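Local coordinates for protein 4-alpha-glucanotransferase (Streptococcus agalactiae, PDB 6M6T) that belongs to the amylomaltase family, folds around a TIM-barrel domain and binds glycan ligands in two pockets, at residues 46-51 against 214-219; 248-253 against 303-308; 364-369 against 393-398. All coordinates share one frame; numbering follows the deposited sequence.

How the interactions relate
All three contacts follow one another along the chain, with no nesting or crossing. Interaction 1 comes first: it closes the long excursion, about half of it helical, between 46-51 and 214-219 by joining the exits of two adjacent barrel strands. Interaction 2 then closes a shorter loop between 248-253 and 303-308, bringing together neighbouring strands of a separate antiparallel sheet, with its centre about 22 Å from that of interaction 1. Interaction 3 closes the shortest loop, between 364-369 and 393-398, where two further neighbouring barrel strands end. Interactions 1 and 3 meet through Leu47 and His396, whereas interaction 2 touches neither. All three include residues of the glycan pockets.

Interaction 1 of 3, residues 46-51 against 214-219; sequences ILPLTT and IGDMPI
Ile46, just past strand 43-45, is hydrogen-bonded through its backbone N to Ile214 O of the neighbouring parallel strand of the TIM barrel, at 3.2 Å and with an angle of 153° at the hydrogen. Residues 214-217 are the final part of that strand, 212-217. Ile214 is also backbone-bonded to Trp44, earlier along the first strand; past Ile46 the chains stay close, with the CA atoms of Pro48 and Asp216 4.8 Å apart. The other edge of strand 212-217 is taken up by Arg294 and Asp296 of the next barrel strand and its end.

Two prolines and an aspartate make up most of the side-chain contact. Pro48 and Asp216 lie alongside each other and point the same way, so the flank of the Pro48 ring rests on the methylene of Asp216, with CG 3.6 Å from Asp216 CB. The same CG then reaches the ring of Pro218, at 3.9 Å from its CD. At the other end of the contact from Pro218, Ile46 has its CG1 between the backbone N and the carbonyl carbon (chi1 54°), which brings CG1 within 3.8 Å of Ile214 O.

The carboxylate of Asp216 finds its polar partners beyond the two segments: OD1 forms a salt bridge with Arg294 and OD2 a hydrogen bond with the Tyr59 hydroxyl. Tyr59, a residue of a glycan pocket, therefore touches both segments, through its hydroxyl to Asp216 and by packing on Pro48. Ile219, just past the strand, lines the same pocket and touches the bound 1,5-anhydro-D-glucitol. Near the carboxylate, the Leu47 side chain passes with CD2 4.3 Å from Asp216 OD2.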
loop_
_atom_site.group_PDB
_atom_site.type_symbol
_atom_site.label_atom_id
_atom_site.label_comp_id
_atom_site.label_asym_id
_atom_site.label_seq_id
_atom_site.Cartn_x
_atom_site.Cartn_y
_atom_site.Cartn_z
ATOM N N ILE A 46 -1.470 -6.754 2.061
ATOM C CA ILE A 46 -1.686 -5.477 2.715
ATOM C C ILE A 46 -1.466 -4.351 1.696
ATOM O O ILE A 46 -1.049 -4.580 0.552
ATOM C CB ILE A 46 -0.771 -5.310 3.952
ATOM C CG1 ILE A 46 0.690 -5.535 3.551
ATOM C CG2 ILE A 46 -1.167 -6.296 5.058
ATOM C CD1 ILE A 46 1.692 -4.792 4.388
ATOM N N LEU A 47 -1.775 -3.119 2.122
ATOM C CA LEU A 47 -1.442 -1.901 1.381
ATOM C C LEU A 47 0.007 -1.540 1.707
ATOM O O LEU A 47 0.738 -2.321 2.325
ATOM C CB LEU A 47 -2.461 -0.820 1.710
ATOM C CG LEU A 47 -3.912 -1.149 1.336
ATOM C CD1 LEU A 47 -4.636 0.130 0.967
ATOM C CD2 LEU A 47 -4.047 -2.154 0.204
ATOM N N PRO A 48 0.532 -0.418 1.205
ATOM C CA PRO A 48 1.903 -0.064 1.586
ATOM C C PRO A 48 1.973 0.345 3.044
ATOM O O PRO A 48 1.024 0.891 3.617
ATOM C CB PRO A 48 2.249 1.106 0.658
ATOM C CG PRO A 48 1.305 1.020 -0.445
ATOM C CD PRO A 48 0.045 0.494 0.149
ATOM N N LEU A 49 3.115 0.065 3.652
ATOM C CA LEU A 49 3.353 0.437 5.033
ATOM C C LEU A 49 4.035 1.795 5.160
ATOM O O LEU A 49 4.616 2.103 6.206
ATOM C CB LEU A 49 4.176 -0.653 5.711
ATOM C CG LEU A 49 3.512 -2.019 5.567
ATOM C CD1 LEU A 49 4.259 -3.039 6.403
ATOM C CD2 LEU A 49 2.020 -1.932 5.946
ATOM N N THR A 50 3.979 2.612 4.124
ATOM C CA THR A 50 4.714 3.856 4.177
ATOM C C THR A 50 3.921 4.920 4.932
ATOM O O THR A 50 2.750 4.738 5.293
ATOM C CB THR A 50 5.051 4.347 2.771
ATOM O OG1 THR A 50 3.872 4.292 1.958
ATOM C CG2 THR A 50 6.185 3.500 2.152
ATOM N N THR A 51 4.590 6.055 5.148
ATOM C CA THR A 51 4.031 7.171 5.895
ATOM C C THR A 51 2.984 7.905 5.060
ATOM O O THR A 51 3.003 7.861 3.827
ATOM C CB THR A 51 5.154 8.126 6.300
ATOM O OG1 THR A 51 5.779 8.633 5.113
ATOM C CG2 THR A 51 6.209 7.399 7.150
ATOM N N ILE A 214 1.970 -10.341 0.839
ATOM C CA ILE A 214 2.107 -9.565 -0.389
ATOM C C ILE A 214 2.112 -8.086 -0.013
ATOM O O ILE A 214 1.069 -7.510 0.313
ATOM C CB ILE A 214 0.988 -9.861 -1.393
ATOM C CG1 ILE A 214 0.709 -11.352 -1.504
ATOM C CG2 ILE A 214 1.334 -9.310 -2.732
ATOM C CD1 ILE A 214 -0.698 -11.626 -2.026
ATOM N N GLY A 215 3.290 -7.475 -0.078
ATOM C CA GLY A 215 3.398 -6.039 0.072
ATOM C C GLY A 215 3.153 -5.261 -1.228
ATOM O O GLY A 215 3.256 -5.779 -2.341
ATOM N N ASP A 216 2.814 -3.986 -1.042
ATOM C CA ASP A 216 2.527 -3.035 -2.110
ATOM C C ASP A 216 3.682 -2.044 -2.209
ATOM O O ASP A 216 4.106 -1.483 -1.191
ATOM C CB ASP A 216 1.213 -2.284 -1.814
ATOM C CG ASP A 216 0.249 -2.231 -3.012
ATOM O OD1 ASP A 216 0.718 -2.098 -4.169
ATOM O OD2 ASP A 216 -0.990 -2.303 -2.789
ATOM N N MET A 217 4.176 -1.818 -3.423
ATOM C CA MET A 217 5.186 -0.783 -3.663
ATOM C C MET A 217 4.614 0.323 -4.540
ATOM O O MET A 217 4.413 0.111 -5.753
ATOM C CB MET A 217 6.434 -1.373 -4.309
ATOM C CG MET A 217 7.601 -0.411 -4.410
ATOM S SD MET A 217 9.076 -1.271 -5.020
ATOM C CE MET A 217 9.122 -0.749 -6.732
ATOM N N PRO A 218 4.329 1.498 -3.986
ATOM C CA PRO A 218 3.840 2.602 -4.820
ATOM C C PRO A 218 4.885 2.994 -5.847
ATOM O O PRO A 218 6.061 3.174 -5.512
ATOM C CB PRO A 218 3.592 3.727 -3.809
ATOM C CG PRO A 218 4.405 3.348 -2.596
ATOM C CD PRO A 218 4.422 1.867 -2.561
ATOM N N ILE A 219 4.440 3.118 -7.109
ATOM C CA ILE A 219 5.334 3.509 -8.205
ATOM C C ILE A 219 6.005 4.839 -7.900
ATOM O O ILE A 219 7.218 4.992 -8.083
ATOM C CB ILE A 219 4.577 3.576 -9.543
ATOM C CG1 ILE A 219 5.501 4.151 -10.622
ATOM C CG2 ILE A 219 3.308 4.418 -9.417
ATOM C CD1 ILE A 219 4.963 4.098 -12.064
#

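Interaction 2 of 3, residues 248-253 against 303-308; sequences GVPADD and DYWEIR. With GLC (alpha-D-glucopyranose), chain J.
Pro250 lies over one face of the Trp305 indole, where the chain leaves strand 245-249 beside strand 303-308 in a four-stranded antiparallel sheet. The contact is a CH-pi interaction: Pro250 CG stands 3.5 Å from the centroid of the six-membered ring and 17° off its normal, while CB stays over the CE2-CZ2 side of that ring and CD leans toward CD2 and CG. The carbonyl carbon of Val249 lies over that face too. On the five-membered side, CD1 comes within 3.6 Å of Val249 N, and Gly248 approaches obliquely. Trp305 also meets Trp319 of the adjoining strand edge-to-face, and its NE1 is hydrogen-bonded to Ala314 O, which together with the proline restrains the turn of the ring.

Trp305 CG is anti to the backbone N (chi1 180°), an orientation that carries the indole out to the proline. The end of the Ile307 side chain comes against Gly248, with CD1 3.6 Å from its CA. No direct hydrogen bond joins the two segments. Instead, one water donates both to Gly248 O at 2.6 Å and to Trp305 O at 3.3 Å, linking the two backbones, while a backbone bond between Ile307 and Ile246 holds the strands together farther along.

Beyond the proline the chain runs out to a glycan pocket that includes Val249, Asp252 and Asp253. Pro250 O accepts a hydrogen bond from the hydroxyl of Tyr347, another residue of that pocket. There the carboxylate of Asp252 lies beside the exocyclic carbon of the alpha-D-glucopyranose, with Asp252 OD1 3.4 Å from its C6.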
loop_
_atom_site.group_PDB
_atom_site.type_symbol
_atom_site.label_atom_id
_atom_site.label_comp_id
_atom_site.label_asym_id
_atom_site.label_seq_id
_atom_site.Cartn_x
_atom_site.Cartn_y
_atom_site.Cartn_z
ATOM N N GLY A 248 -0.351 11.370 -13.178
ATOM C CA GLY A 248 -1.770 11.119 -13.240
ATOM C C GLY A 248 -2.119 10.103 -14.310
ATOM O O GLY A 248 -1.311 9.244 -14.689
ATOM N N VAL A 249 -3.335 10.211 -14.820
ATOM C CA VAL A 249 -3.833 9.226 -15.761
ATOM C C VAL A 249 -5.033 9.866 -16.452
ATOM O O VAL A 249 -5.817 10.576 -15.801
ATOM C CB VAL A 249 -4.153 7.915 -15.023
ATOM C CG1 VAL A 249 -5.580 7.903 -14.428
ATOM C CG2 VAL A 249 -3.820 6.713 -15.882
ATOM N N PRO A 250 -5.192 9.698 -17.759
ATOM C CA PRO A 250 -6.262 10.392 -18.478
ATOM C C PRO A 250 -7.581 9.635 -18.402
ATOM O O PRO A 250 -7.659 8.511 -17.907
ATOM C CB PRO A 250 -5.752 10.440 -19.926
ATOM C CG PRO A 250 -4.665 9.404 -20.010
ATOM C CD PRO A 250 -4.439 8.798 -18.642
ATOM N N ALA A 251 -8.621 10.280 -18.920
ATOM C CA ALA A 251 -9.954 9.699 -18.888
ATOM C C ALA A 251 -10.038 8.486 -19.793
ATOM O O ALA A 251 -9.541 8.503 -20.923
ATOM C CB ALA A 251 -10.987 10.715 -19.342
ATOM N N ASP A 252 -10.625 7.416 -19.283
ATOM C CA ASP A 252 -11.006 6.328 -20.153
ATOM C C ASP A 252 -12.522 6.330 -20.403
ATOM O O ASP A 252 -13.223 7.304 -20.105
ATOM C CB ASP A 252 -10.478 5.011 -19.603
ATOM C CG ASP A 252 -10.167 4.029 -20.717
ATOM O OD1 ASP A 252 -11.039 3.850 -21.603
ATOM O OD2 ASP A 252 -9.054 3.456 -20.721
ATOM N N ASP A 253 -13.026 5.227 -20.960
ATOM C CA ASP A 253 -14.342 5.092 -21.581
ATOM C C ASP A 253 -15.511 4.955 -20.609
ATOM O O ASP A 253 -16.654 4.953 -21.069
ATOM C CB ASP A 253 -14.345 3.873 -22.507
ATOM C CG ASP A 253 -13.990 4.226 -23.940
ATOM O OD1 ASP A 253 -14.904 4.680 -24.665
ATOM O OD2 ASP A 253 -12.814 4.036 -24.336
ATOM N N ASP A 303 4.847 3.330 -20.321
ATOM C CA ASP A 303 4.424 4.649 -20.788
ATOM C C ASP A 303 3.654 5.285 -19.640
ATOM O O ASP A 303 2.597 4.768 -19.266
ATOM C CB ASP A 303 3.515 4.555 -22.026
ATOM C CG ASP A 303 4.254 4.145 -23.297
ATOM O OD1 ASP A 303 5.144 4.913 -23.729
ATOM O OD2 ASP A 303 3.910 3.074 -23.887
ATOM N N TYR A 304 4.152 6.390 -19.083
ATOM C CA TYR A 304 3.430 7.089 -18.020
ATOM C C TYR A 304 2.819 8.389 -18.536
ATOM O O TYR A 304 3.312 9.008 -19.486
ATOM C CB TYR A 304 4.319 7.401 -16.808
ATOM C CG TYR A 304 5.420 8.360 -17.133
ATOM C CD1 TYR A 304 6.582 7.908 -17.743
ATOM C CD2 TYR A 304 5.299 9.720 -16.870
ATOM C CE1 TYR A 304 7.601 8.768 -18.072
ATOM C CE2 TYR A 304 6.323 10.597 -17.210
ATOM C CZ TYR A 304 7.472 10.105 -17.799
ATOM O OH TYR A 304 8.514 10.915 -18.148
ATOM N N TRP A 305 1.730 8.792 -17.892
ATOM C CA TRP A 305 1.023 10.011 -18.249
ATOM C C TRP A 305 1.588 11.182 -17.450
ATOM O O TRP A 305 1.707 11.099 -16.224
ATOM C CB TRP A 305 -0.467 9.843 -17.977
ATOM C CG TRP A 305 -1.267 11.038 -18.309
ATOM C CD1 TRP A 305 -1.680 12.011 -17.448
ATOM C CD2 TRP A 305 -1.771 11.397 -19.598
ATOM N NE1 TRP A 305 -2.418 12.950 -18.123
ATOM C CE2 TRP A 305 -2.489 12.596 -19.445
ATOM C CE3 TRP A 305 -1.686 10.819 -20.868
ATOM C CZ2 TRP A 305 -3.117 13.227 -20.510
ATOM C CZ3 TRP A 305 -2.309 11.448 -21.925
ATOM C CH2 TRP A 305 -3.018 12.639 -21.741
ATOM N N GLU A 306 1.924 12.269 -18.152
ATOM C CA GLU A 306 2.703 13.376 -17.603
ATOM C C GLU A 306 1.916 14.680 -17.760
ATOM O O GLU A 306 1.983 15.333 -18.808
ATOM C CB GLU A 306 4.068 13.457 -18.288
ATOM C CG GLU A 306 5.071 14.407 -17.613
ATOM C CD GLU A 306 6.259 14.815 -18.515
ATOM O OE1 GLU A 306 6.121 15.782 -19.301
ATOM O OE2 GLU A 306 7.351 14.196 -18.427
ATOM N N ILE A 307 1.185 15.070 -16.713
ATOM C CA ILE A 307 0.519 16.368 -16.707
ATOM C C ILE A 307 1.569 17.457 -16.558
ATOM O O ILE A 307 2.427 17.390 -15.672
ATOM C CB ILE A 307 -0.500 16.448 -15.561
ATOM C CG1 ILE A 307 -1.479 15.264 -15.607
ATOM C CG2 ILE A 307 -1.217 17.793 -15.598
ATOM C CD1 ILE A 307 -1.688 14.557 -14.275
ATOM N N ARG A 308 1.517 18.466 -17.418
ATOM C CA ARG A 308 2.456 19.567 -17.254
ATOM C C ARG A 308 2.009 20.465 -16.101
ATOM O O ARG A 308 0.939 20.278 -15.512
ATOM C CB ARG A 308 2.569 20.370 -18.542
ATOM C CG ARG A 308 1.225 20.759 -19.103
ATOM C CD ARG A 308 1.340 21.285 -20.525
ATOM N NE ARG A 308 0.083 21.086 -21.239
ATOM C CZ ARG A 308 -0.162 20.067 -22.058
ATOM N NH1 ARG A 308 0.777 19.153 -22.294
ATOM N NH2 ARG A 308 -1.349 19.962 -22.648
HETATM C C1 GLC J . -10.412 -1.946 -19.649
HETATM C C2 GLC J . -9.257 -1.956 -18.586
HETATM C C3 GLC J . -9.636 -1.118 -17.348
HETATM C C4 GLC J . -9.807 0.298 -17.932
HETATM C C5 GLC J . -11.118 0.264 -18.763
HETATM C C6 GLC J . -11.617 1.678 -19.108
HETATM O O1 GLC J . -11.540 -2.705 -19.188
HETATM O O2 GLC J . -8.863 -3.298 -18.204
HETATM O O3 GLC J . -8.596 -1.208 -16.361
HETATM O O4 GLC J . -9.636 1.424 -16.994
HETATM O O5 GLC J . -10.833 -0.570 -19.966
HETATM O O6 GLC J . -13.046 1.786 -19.011
HETATM O O HOH W 1 1.104 8.298 -14.629
#

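Interaction 3 of 3, residues 364-369 against 393-398; sequences MKIMEF and AGTHDN. With AC1 (4,6-dideoxy-4-{[(1S,4R,5S,6S)-4,5,6-trihydroxy-3-(hydroxymethyl)cyclohex-2-en-1-yl]amino}-alpha-D-glucopyranose), chain B; ASO (1,5-anhydro-D-glucitol), chain I.
Glu368 and Ala393 meet where two adjacent parallel strands of the TIM barrel, 363-366 and 389-392, give way to the loops that border both glycan pockets. Hydrogen bonding across the contact is slight: Glu368 N reaches Ala393 O at 3.3 Å in a weak bond, bent to 122° at the hydrogen. Firmer bonds shape each segment separately. Phe369 N bonds to Ile366 O in the 3-10 turn that follows the first strand, and Asn398 N bonds to Thr395 O at 2.9 Å, closing a type I beta turn. The Asn398 side chain turns back on that turn, its OD1 accepting a weak but nearly straight bond (169°) from Thr395 N at 3.3 Å.

Packing does the rest. Ile366 CD1 meets Asn398 OD1 tip to tip, and also lies 3.7 Å from Thr395 CG2. Glu368 and Asn398 slide past each other in opposite directions, placing Glu368 OE1 3.7 Å from Asn398 CB. Farther out, Met367 bends at its thioether so that CE lies 4.0 Å from Ala393 CA; helix 428-438 adjoins both residues through Leu436.

Aromatic and ligand contacts form the third group. Phe369 crosses Asn398 at about a right angle, with ring and amide planes 68° apart and ND2 near CE1 and CZ. CZ of the same ring comes 3.4 Å from C6 of the bound AC1, so the tip of the Phe369 ring touches both the Asn398 amide and the ligand. Asp397, in the middle of the turn, belongs to both glycan pockets. Its OD2 is weakly bonded to Asn461 ND2 and also accepts a hydrogen bond from O3 of 1,5-anhydro-D-glucitol, with Asp397 OD2 2.6 Å from that hydroxyl oxygen.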
loop_
_atom_site.group_PDB
_atom_site.type_symbol
_atom_site.label_atom_id
_atom_site.label_comp_id
_atom_site.label_asym_id
_atom_site.label_seq_id
_atom_site.Cartn_x
_atom_site.Cartn_y
_atom_site.Cartn_z
ATOM N N MET A 364 -2.726 -9.057 -13.237
ATOM C CA MET A 364 -3.973 -9.012 -12.497
ATOM C C MET A 364 -5.173 -9.292 -13.394
ATOM O O MET A 364 -5.104 -9.198 -14.623
ATOM C CB MET A 364 -4.127 -7.655 -11.808
ATOM C CG MET A 364 -3.023 -7.370 -10.794
ATOM S SD MET A 364 -3.623 -6.431 -9.382
ATOM C CE MET A 364 -2.355 -6.803 -8.162
ATOM N N LYS A 365 -6.280 -9.666 -12.744
ATOM C CA LYS A 365 -7.594 -9.842 -13.365
ATOM C C LYS A 365 -8.623 -9.384 -12.335
ATOM O O LYS A 365 -8.748 -9.985 -11.262
ATOM C CB LYS A 365 -7.849 -11.296 -13.794
ATOM C CG LYS A 365 -7.106 -11.752 -15.070
ATOM C CD LYS A 365 -7.551 -10.971 -16.325
ATOM C CE LYS A 365 -6.645 -11.230 -17.539
ATOM N NZ LYS A 365 -6.126 -12.641 -17.573
ATOM N N ILE A 366 -9.331 -8.303 -12.637
ATOM C CA ILE A 366 -10.290 -7.723 -11.709
ATOM C C ILE A 366 -11.672 -8.055 -12.248
ATOM O O ILE A 366 -12.164 -7.405 -13.173
ATOM C CB ILE A 366 -10.086 -6.212 -11.531
ATOM C CG1 ILE A 366 -8.739 -5.944 -10.853
ATOM C CG2 ILE A 366 -11.236 -5.582 -10.718
ATOM C CD1 ILE A 366 -8.692 -4.638 -10.052
ATOM N N MET A 367 -12.311 -9.062 -11.656
ATOM C CA MET A 367 -13.552 -9.576 -12.225
ATOM C C MET A 367 -14.646 -8.528 -12.313
ATOM O O MET A 367 -15.625 -8.738 -13.039
ATOM C CB MET A 367 -14.079 -10.727 -11.393
ATOM C CG MET A 367 -14.855 -11.792 -12.163
ATOM S SD MET A 367 -15.179 -13.148 -11.010
ATOM C CE MET A 367 -14.120 -12.649 -9.662
ATOM N N GLU A 368 -14.529 -7.426 -11.571
ATOM C CA GLU A 368 -15.601 -6.443 -11.579
ATOM C C GLU A 368 -15.639 -5.647 -12.864
ATOM O O GLU A 368 -16.700 -5.136 -13.219
ATOM C CB GLU A 368 -15.480 -5.510 -10.376
ATOM C CG GLU A 368 -16.325 -5.973 -9.219
ATOM C CD GLU A 368 -16.031 -5.237 -7.936
ATOM O OE1 GLU A 368 -15.977 -3.990 -7.967
ATOM O OE2 GLU A 368 -15.855 -5.908 -6.893
ATOM N N PHE A 369 -14.519 -5.553 -13.570
ATOM C CA PHE A 369 -14.453 -4.906 -14.873
ATOM C C PHE A 369 -14.964 -5.789 -16.007
ATOM O O PHE A 369 -14.977 -5.342 -17.162
ATOM C CB PHE A 369 -13.008 -4.518 -15.196
ATOM C CG PHE A 369 -12.390 -3.547 -14.230
ATOM C CD1 PHE A 369 -13.108 -2.465 -13.750
ATOM C CD2 PHE A 369 -11.064 -3.700 -13.838
ATOM C CE1 PHE A 369 -12.521 -1.566 -12.887
ATOM C CE2 PHE A 369 -10.484 -2.808 -12.973
ATOM C CZ PHE A 369 -11.214 -1.737 -12.498
ATOM N N ALA A 393 -11.799 -10.210 -6.900
ATOM C CA ALA A 393 -13.161 -9.760 -7.134
ATOM C C ALA A 393 -13.157 -8.267 -7.389
ATOM O O ALA A 393 -13.679 -7.784 -8.403
ATOM C CB ALA A 393 -14.032 -10.108 -5.931
ATOM N N GLY A 394 -12.534 -7.531 -6.483
ATOM C CA GLY A 394 -12.175 -6.157 -6.724
ATOM C C GLY A 394 -10.899 -5.930 -5.958
ATOM O O GLY A 394 -10.445 -6.797 -5.208
ATOM N N THR A 395 -10.302 -4.772 -6.173
ATOM C CA THR A 395 -9.221 -4.349 -5.314
ATOM C C THR A 395 -9.662 -3.124 -4.518
ATOM O O THR A 395 -10.808 -2.670 -4.606
ATOM C CB THR A 395 -7.945 -4.106 -6.120
ATOM O OG1 THR A 395 -6.828 -4.062 -5.212
ATOM C CG2 THR A 395 -8.037 -2.806 -6.936
ATOM N N HIS A 396 -8.740 -2.616 -3.703
ATOM C CA HIS A 396 -9.050 -1.551 -2.771
ATOM C C HIS A 396 -9.501 -0.277 -3.460
ATOM O O HIS A 396 -10.027 0.614 -2.784
ATOM C CB HIS A 396 -7.833 -1.271 -1.902
ATOM C CG HIS A 396 -6.634 -0.807 -2.669
ATOM N ND1 HIS A 396 -5.682 -1.673 -3.159
ATOM C CD2 HIS A 396 -6.226 0.435 -3.018
ATOM C CE1 HIS A 396 -4.742 -0.986 -3.782
ATOM N NE2 HIS A 396 -5.047 0.295 -3.708
ATOM N N ASP A 397 -9.317 -0.163 -4.779
ATOM C CA ASP A 397 -9.772 1.001 -5.530
ATOM C C ASP A 397 -11.112 0.786 -6.218
ATOM O O ASP A 397 -11.691 1.747 -6.730
ATOM C CB ASP A 397 -8.718 1.401 -6.560
ATOM C CG ASP A 397 -7.321 1.419 -5.972
ATOM O OD1 ASP A 397 -6.698 0.334 -5.958
ATOM O OD2 ASP A 397 -6.848 2.502 -5.535
ATOM N N ASN A 398 -11.622 -0.435 -6.219
ATOM C CA ASN A 398 -12.909 -0.766 -6.799
ATOM C C ASN A 398 -13.967 -0.778 -5.716
ATOM O O ASN A 398 -13.672 -0.811 -4.526
ATOM C CB ASN A 398 -12.856 -2.139 -7.474
ATOM C CG ASN A 398 -11.977 -2.151 -8.698
ATOM O OD1 ASN A 398 -10.863 -2.688 -8.683
ATOM N ND2 ASN A 398 -12.476 -1.566 -9.772
HETATM C C1 AC1 B . -10.355 1.730 -15.790
HETATM O O2 AC1 B . -10.162 3.965 -16.717
HETATM C C2 AC1 B . -9.965 3.184 -15.524
HETATM C C4A AC1 B . -4.097 2.333 -11.296
HETATM C C3 AC1 B . -8.504 3.240 -15.190
HETATM O O3 AC1 B . -8.191 4.607 -14.955
HETATM C C4 AC1 B . -8.222 2.405 -13.940
HETATM N N4A AC1 B . -6.788 2.331 -13.650
HETATM C C5 AC1 B . -8.690 0.977 -14.130
HETATM O O5 AC1 B . -10.085 0.927 -14.571
HETATM C C6 AC1 B . -8.469 0.227 -12.799
HETATM C C1B AC1 B . -6.235 3.465 -12.896
HETATM C C2B AC1 B . -4.786 3.530 -13.263
HETATM O O2B AC1 B . -4.720 3.541 -14.690
HETATM C C3B AC1 B . -4.112 2.274 -12.774
HETATM O O3B AC1 B . -2.753 2.248 -13.185
HETATM O O4 AC1 B . -3.544 1.101 -10.789
HETATM C C5B AC1 B . -5.380 2.598 -10.787
HETATM C C7B AC1 B . -6.388 3.201 -11.541
HETATM C C6B AC1 B . -5.640 2.278 -9.330
HETATM O O6B AC1 B . -4.801 1.169 -9.001
HETATM C C1 ASO I . -1.496 3.131 -7.647
HETATM C C2 ASO I . -2.756 3.004 -6.765
HETATM C C3 ASO I . -3.655 4.237 -6.957
HETATM C C4 ASO I . -2.838 5.487 -6.585
HETATM C C5 ASO I . -1.594 5.551 -7.430
HETATM C C6 ASO I . -0.686 6.647 -6.875
HETATM O O2 ASO I . -3.474 1.801 -7.063
HETATM O O3 ASO I . -4.853 4.121 -6.113
HETATM O O4 ASO I . -3.609 6.703 -6.745
HETATM O O5 ASO I . -0.825 4.355 -7.284
HETATM O O6 ASO I . 0.690 6.249 -7.012
#